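Local atomic coordinates of dicer Related Helicase (Caenorhabditis elegans, PDB entry 6M6Q), a protein that probably hydrolyses ATP as an RNA-binding helicase of the RIG-I-like receptor family in RNA interference, this chain being its N-terminal domain. Residues Ile215-Leu228 and His263-Lys276. Residues are numbered along the deposited sequence; the frame is centred on the assembly and turned at random.
Sequences ILAFEVFNKGNHQL and HKTLTMFLAIIGFK
Leu228 lays its CD2 methyl over one face of the His263 imidazole, a CH-pi contact 3.9 Å from the ring centroid, while Thr267 OG1 lies over the opposite face. This ring and that of His226 sit at one end of a helix-helix packing in the all-helical N-terminal domain, His263 on its helix and His226 on the chain that follows the other; the axes of helical segments 215-221 and 263-271 come within 9.0 Å at 130°. At the edge of the His263 ring NE2 gives a weak, bent hydrogen bond to His226 O (133° at the hydrogen). The His226 ring is itself sandwiched, Lys223 CG over one face and Leu270 CD2, offset toward the rim, over the other; Tyr151 adds an edge-to-face contact. Within its ring plane His226 ND1 donates to Glu219 O at 2.8 Å, tying the chain after the helix back to its last turn. With His226 replaced by an alanine, Glu219 O is likely to lose this donor and a gap to open between Lys223 CG and Leu270 CD2. Midway, Val220 CG2 meets Met268 CG at 3.8 Å, and Ala271 CB abuts Glu219 CB. Phe275 presents its edge to Leu216 CG and Ile215 CG2. With its CG anti to the carbonyl carbon (chi1 -76°), Leu216 sends CD1 to Met268 CE and CD2 to Ala271 CB. One water bridges the two segments, donating to Glu219 OE2 at 2.8 Å and to Ala271 O at 2.7 Å.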
loop_
_atom_site.group_PDB
_atom_site.type_symbol
_atom_site.label_atom_id
_atom_site.label_comp_id
_atom_site.label_asym_id
_atom_site.label_seq_id
_atom_site.Cartn_x
_atom_site.Cartn_y
_atom_site.Cartn_z
ATOM N N ILE B 215 -27.418 11.591 4.506
ATOM C CA ILE B 215 -27.210 10.146 4.169
ATOM C C ILE B 215 -25.965 9.652 4.923
ATOM O O ILE B 215 -26.069 8.602 5.571
ATOM C CB ILE B 215 -27.129 9.913 2.638
ATOM C CG1 ILE B 215 -28.503 10.060 1.973
ATOM C CG2 ILE B 215 -26.511 8.556 2.306
ATOM C CD1 ILE B 215 -28.453 10.583 0.542
ATOM N N LEU B 216 -24.877 10.442 4.937
ATOM C CA LEU B 216 -23.596 10.050 5.594
ATOM C C LEU B 216 -23.825 9.842 7.085
ATOM O O LEU B 216 -23.409 8.799 7.577
ATOM C CB LEU B 216 -22.518 11.103 5.344
ATOM C CG LEU B 216 -21.913 11.083 3.943
ATOM C CD1 LEU B 216 -20.910 12.214 3.764
ATOM C CD2 LEU B 216 -21.268 9.736 3.650
ATOM N N ALA B 217 -24.509 10.782 7.752
ATOM C CA ALA B 217 -24.791 10.754 9.211
ATOM C C ALA B 217 -25.557 9.476 9.568
ATOM O O ALA B 217 -25.223 8.838 10.587
ATOM C CB ALA B 217 -25.563 11.978 9.620
ATOM N N PHE B 218 -26.520 9.088 8.739
ATOM C CA PHE B 218 -27.420 7.946 9.023
ATOM C C PHE B 218 -26.666 6.621 8.834
ATOM O O PHE B 218 -26.787 5.737 9.724
ATOM C CB PHE B 218 -28.674 7.999 8.153
ATOM C CG PHE B 218 -29.525 6.770 8.289
ATOM C CD1 PHE B 218 -30.280 6.555 9.436
ATOM C CD2 PHE B 218 -29.466 5.768 7.336
ATOM C CE1 PHE B 218 -30.984 5.373 9.609
ATOM C CE2 PHE B 218 -30.198 4.602 7.492
ATOM C CZ PHE B 218 -30.956 4.408 8.630
ATOM N N GLU B 219 -25.968 6.463 7.695
ATOM C CA GLU B 219 -25.290 5.195 7.303
ATOM C C GLU B 219 -24.082 4.972 8.213
ATOM O O GLU B 219 -23.757 3.795 8.451
ATOM C CB GLU B 219 -24.858 5.192 5.832
ATOM C CG GLU B 219 -25.991 5.399 4.842
ATOM C CD GLU B 219 -26.961 4.240 4.676
ATOM O OE1 GLU B 219 -27.419 3.693 5.696
ATOM O OE2 GLU B 219 -27.308 3.927 3.513
ATOM N N VAL B 220 -23.507 6.042 8.786
ATOM C CA VAL B 220 -22.358 5.924 9.731
ATOM C C VAL B 220 -22.835 5.657 11.176
ATOM O O VAL B 220 -22.234 4.792 11.805
ATOM C CB VAL B 220 -21.423 7.129 9.637
ATOM C CG1 VAL B 220 -20.555 7.247 10.877
ATOM C CG2 VAL B 220 -20.560 7.053 8.376
ATOM N N PHE B 221 -23.876 6.332 11.683
ATOM C CA PHE B 221 -24.249 6.262 13.126
ATOM C C PHE B 221 -25.519 5.422 13.357
ATOM O O PHE B 221 -25.626 4.831 14.419
ATOM C CB PHE B 221 -24.417 7.659 13.722
ATOM C CG PHE B 221 -23.170 8.498 13.712
ATOM C CD1 PHE B 221 -22.168 8.306 14.650
ATOM C CD2 PHE B 221 -22.991 9.484 12.750
ATOM C CE1 PHE B 221 -21.011 9.073 14.612
ATOM C CE2 PHE B 221 -21.837 10.259 12.722
ATOM C CZ PHE B 221 -20.848 10.047 13.645
ATOM N N ASN B 222 -26.503 5.457 12.464
ATOM C CA ASN B 222 -27.863 4.962 12.808
ATOM C C ASN B 222 -28.180 3.658 12.072
ATOM O O ASN B 222 -29.138 2.987 12.497
ATOM C CB ASN B 222 -28.912 6.056 12.620
ATOM C CG ASN B 222 -28.729 7.175 13.623
ATOM O OD1 ASN B 222 -28.766 8.352 13.268
ATOM N ND2 ASN B 222 -28.445 6.808 14.863
ATOM N N LYS B 223 -27.415 3.277 11.045
ATOM C CA LYS B 223 -27.581 1.941 10.399
ATOM C C LYS B 223 -26.924 0.875 11.277
ATOM O O LYS B 223 -25.705 0.940 11.469
ATOM C CB LYS B 223 -27.022 1.909 8.979
ATOM C CG LYS B 223 -27.457 0.709 8.160
ATOM C CD LYS B 223 -28.761 0.954 7.405
ATOM C CE LYS B 223 -29.392 -0.321 6.882
ATOM N NZ LYS B 223 -29.032 -0.562 5.464
ATOM N N GLY B 224 -27.730 -0.054 11.799
ATOM C CA GLY B 224 -27.347 -1.042 12.824
ATOM C C GLY B 224 -26.270 -2.007 12.346
ATOM O O GLY B 224 -25.473 -2.424 13.179
ATOM N N ASN B 225 -26.272 -2.402 11.065
ATOM C CA ASN B 225 -25.301 -3.408 10.543
ATOM C C ASN B 225 -24.046 -2.696 9.998
ATOM O O ASN B 225 -23.174 -3.384 9.477
ATOM C CB ASN B 225 -25.943 -4.387 9.552
ATOM C CG ASN B 225 -26.734 -3.744 8.427
ATOM O OD1 ASN B 225 -26.524 -2.579 8.082
ATOM N ND2 ASN B 225 -27.624 -4.518 7.821
ATOM N N HIS B 226 -23.943 -1.376 10.153
ATOM C CA HIS B 226 -22.707 -0.590 9.877
ATOM C C HIS B 226 -21.991 -0.283 11.196
ATOM O O HIS B 226 -21.195 0.691 11.235
ATOM C CB HIS B 226 -23.049 0.683 9.114
ATOM C CG HIS B 226 -23.573 0.435 7.748
ATOM N ND1 HIS B 226 -23.842 1.469 6.884
ATOM C CD2 HIS B 226 -23.797 -0.708 7.060
ATOM C CE1 HIS B 226 -24.266 0.985 5.740
ATOM N NE2 HIS B 226 -24.245 -0.351 5.818
ATOM N N GLN B 227 -22.337 -1.027 12.247
ATOM C CA GLN B 227 -21.808 -0.870 13.624
ATOM C C GLN B 227 -21.118 -2.167 13.997
ATOM O O GLN B 227 -21.620 -3.235 13.590
ATOM C CB GLN B 227 -22.922 -0.621 14.642
ATOM C CG GLN B 227 -23.963 0.383 14.204
ATOM C CD GLN B 227 -23.393 1.767 14.189
ATOM O OE1 GLN B 227 -22.665 2.162 15.104
ATOM N NE2 GLN B 227 -23.680 2.499 13.121
ATOM N N LEU B 228 -19.996 -2.082 14.707
ATOM C CA LEU B 228 -19.215 -3.271 15.111
ATOM C C LEU B 228 -19.843 -3.822 16.381
ATOM O O LEU B 228 -20.397 -3.026 17.155
ATOM C CB LEU B 228 -17.743 -2.894 15.306
ATOM C CG LEU B 228 -17.071 -2.185 14.120
ATOM C CD1 LEU B 228 -15.657 -1.743 14.489
ATOM C CD2 LEU B 228 -17.045 -3.077 12.871
ATOM N N HIS B 263 -13.268 2.381 10.865
ATOM C CA HIS B 263 -14.494 1.775 10.300
ATOM C C HIS B 263 -15.471 2.879 9.928
ATOM O O HIS B 263 -16.096 2.778 8.847
ATOM C CB HIS B 263 -15.135 0.762 11.252
ATOM C CG HIS B 263 -16.401 0.185 10.707
ATOM N ND1 HIS B 263 -16.436 -0.544 9.528
ATOM C CD2 HIS B 263 -17.670 0.217 11.165
ATOM C CE1 HIS B 263 -17.666 -0.946 9.303
ATOM N NE2 HIS B 263 -18.443 -0.486 10.285
ATOM N N LYS B 264 -15.524 3.939 10.725
ATOM C CA LYS B 264 -16.414 5.085 10.451
ATOM C C LYS B 264 -15.958 5.800 9.175
ATOM O O LYS B 264 -16.834 6.176 8.389
ATOM C CB LYS B 264 -16.496 6.012 11.659
ATOM C CG LYS B 264 -17.533 5.578 12.681
ATOM C CD LYS B 264 -17.773 6.564 13.786
ATOM C CE LYS B 264 -18.849 6.098 14.734
ATOM N NZ LYS B 264 -18.481 4.814 15.367
ATOM N N THR B 265 -14.651 5.902 8.945
ATOM C CA THR B 265 -14.071 6.562 7.744
ATOM C C THR B 265 -14.476 5.758 6.498
ATOM O O THR B 265 -14.958 6.367 5.528
ATOM C CB THR B 265 -12.543 6.700 7.833
ATOM O OG1 THR B 265 -12.173 7.375 9.037
ATOM C CG2 THR B 265 -11.963 7.458 6.656
ATOM N N LEU B 266 -14.333 4.434 6.544
ATOM C CA LEU B 266 -14.644 3.546 5.395
ATOM C C LEU B 266 -16.154 3.565 5.126
ATOM O O LEU B 266 -16.543 3.562 3.918
ATOM C CB LEU B 266 -14.139 2.129 5.690
ATOM C CG LEU B 266 -12.622 2.000 5.832
ATOM C CD1 LEU B 266 -12.214 0.546 5.892
ATOM C CD2 LEU B 266 -11.894 2.714 4.705
ATOM N N THR B 267 -16.967 3.652 6.184
ATOM C CA THR B 267 -18.442 3.602 6.092
ATOM C C THR B 267 -18.948 4.865 5.398
ATOM O O THR B 267 -19.962 4.758 4.708
ATOM C CB THR B 267 -19.067 3.362 7.465
ATOM O OG1 THR B 267 -18.551 2.115 7.927
ATOM C CG2 THR B 267 -20.575 3.293 7.441
ATOM N N MET B 268 -18.200 5.970 5.467
ATOM C CA MET B 268 -18.527 7.229 4.728
ATOM C C MET B 268 -18.389 7.001 3.216
ATOM O O MET B 268 -19.317 7.373 2.483
ATOM C CB MET B 268 -17.622 8.395 5.127
ATOM C CG MET B 268 -17.977 9.007 6.435
ATOM S SD MET B 268 -16.892 10.389 6.783
ATOM C CE MET B 268 -17.821 11.736 6.072
ATOM N N PHE B 269 -17.279 6.427 2.759
ATOM C CA PHE B 269 -17.030 6.120 1.324
ATOM C C PHE B 269 -18.013 5.047 0.846
ATOM O O PHE B 269 -18.448 5.137 -0.295
ATOM C CB PHE B 269 -15.576 5.702 1.107
ATOM C CG PHE B 269 -14.616 6.859 1.146
ATOM C CD1 PHE B 269 -14.094 7.299 2.351
ATOM C CD2 PHE B 269 -14.294 7.553 -0.012
ATOM C CE1 PHE B 269 -13.236 8.385 2.398
ATOM C CE2 PHE B 269 -13.449 8.649 0.037
ATOM C CZ PHE B 269 -12.912 9.058 1.240
ATOM N N LEU B 270 -18.386 4.113 1.728
ATOM C CA LEU B 270 -19.399 3.063 1.455
ATOM C C LEU B 270 -20.737 3.737 1.171
ATOM O O LEU B 270 -21.367 3.372 0.194
ATOM C CB LEU B 270 -19.494 2.112 2.656
ATOM C CG LEU B 270 -20.291 0.821 2.457
ATOM C CD1 LEU B 270 -19.512 -0.171 1.635
ATOM C CD2 LEU B 270 -20.653 0.179 3.784
ATOM N N ALA B 271 -21.110 4.725 1.977
ATOM C CA ALA B 271 -22.453 5.355 1.997
ATOM C C ALA B 271 -22.659 6.224 0.752
ATOM O O ALA B 271 -23.805 6.507 0.453
ATOM C CB ALA B 271 -22.611 6.171 3.252
ATOM N N ILE B 272 -21.573 6.647 0.083
ATOM C CA ILE B 272 -21.555 7.610 -1.077
ATOM C C ILE B 272 -22.563 7.185 -2.155
ATOM O O ILE B 272 -23.114 8.070 -2.812
ATOM C CB ILE B 272 -20.124 7.708 -1.652
ATOM C CG1 ILE B 272 -19.266 8.643 -0.805
ATOM C CG2 ILE B 272 -20.125 8.107 -3.130
ATOM C CD1 ILE B 272 -17.825 8.715 -1.239
ATOM N N ILE B 273 -22.763 5.880 -2.344
ATOM C CA ILE B 273 -23.593 5.302 -3.437
ATOM C C ILE B 273 -25.056 5.748 -3.262
ATOM O O ILE B 273 -25.787 5.746 -4.259
ATOM C CB ILE B 273 -23.433 3.763 -3.496
ATOM C CG1 ILE B 273 -23.804 3.215 -4.878
ATOM C CG2 ILE B 273 -24.215 3.076 -2.380
ATOM C CD1 ILE B 273 -22.903 3.713 -5.993
ATOM N N GLY B 274 -25.446 6.181 -2.062
ATOM C CA GLY B 274 -26.842 6.546 -1.734
ATOM C C GLY B 274 -27.191 7.951 -2.199
ATOM O O GLY B 274 -28.409 8.250 -2.334
ATOM N N PHE B 275 -26.179 8.790 -2.427
ATOM C CA PHE B 275 -26.334 10.198 -2.889
ATOM C C PHE B 275 -27.179 10.245 -4.181
ATOM O O PHE B 275 -26.989 9.407 -5.068
ATOM C CB PHE B 275 -24.972 10.852 -3.137
ATOM C CG PHE B 275 -24.037 10.946 -1.954
ATOM C CD1 PHE B 275 -24.436 10.590 -0.667
ATOM C CD2 PHE B 275 -22.733 11.384 -2.142
ATOM C CE1 PHE B 275 -23.549 10.677 0.395
ATOM C CE2 PHE B 275 -21.856 11.493 -1.076
ATOM C CZ PHE B 275 -22.262 11.139 0.188
ATOM N N LYS B 276 -28.121 11.182 -4.255
ATOM C CA LYS B 276 -29.026 11.374 -5.421
ATOM C C LYS B 276 -28.450 12.495 -6.268
ATOM O O LYS B 276 -28.333 13.614 -5.728
ATOM C CB LYS B 276 -30.445 11.736 -4.964
ATOM C CG LYS B 276 -31.215 10.628 -4.246
ATOM C CD LYS B 276 -32.467 11.104 -3.518
ATOM C CE LYS B 276 -32.896 10.187 -2.385
ATOM N NZ LYS B 276 -31.981 10.288 -1.217
HETATM O O HOH W 1 -25.827 4.937 1.343
#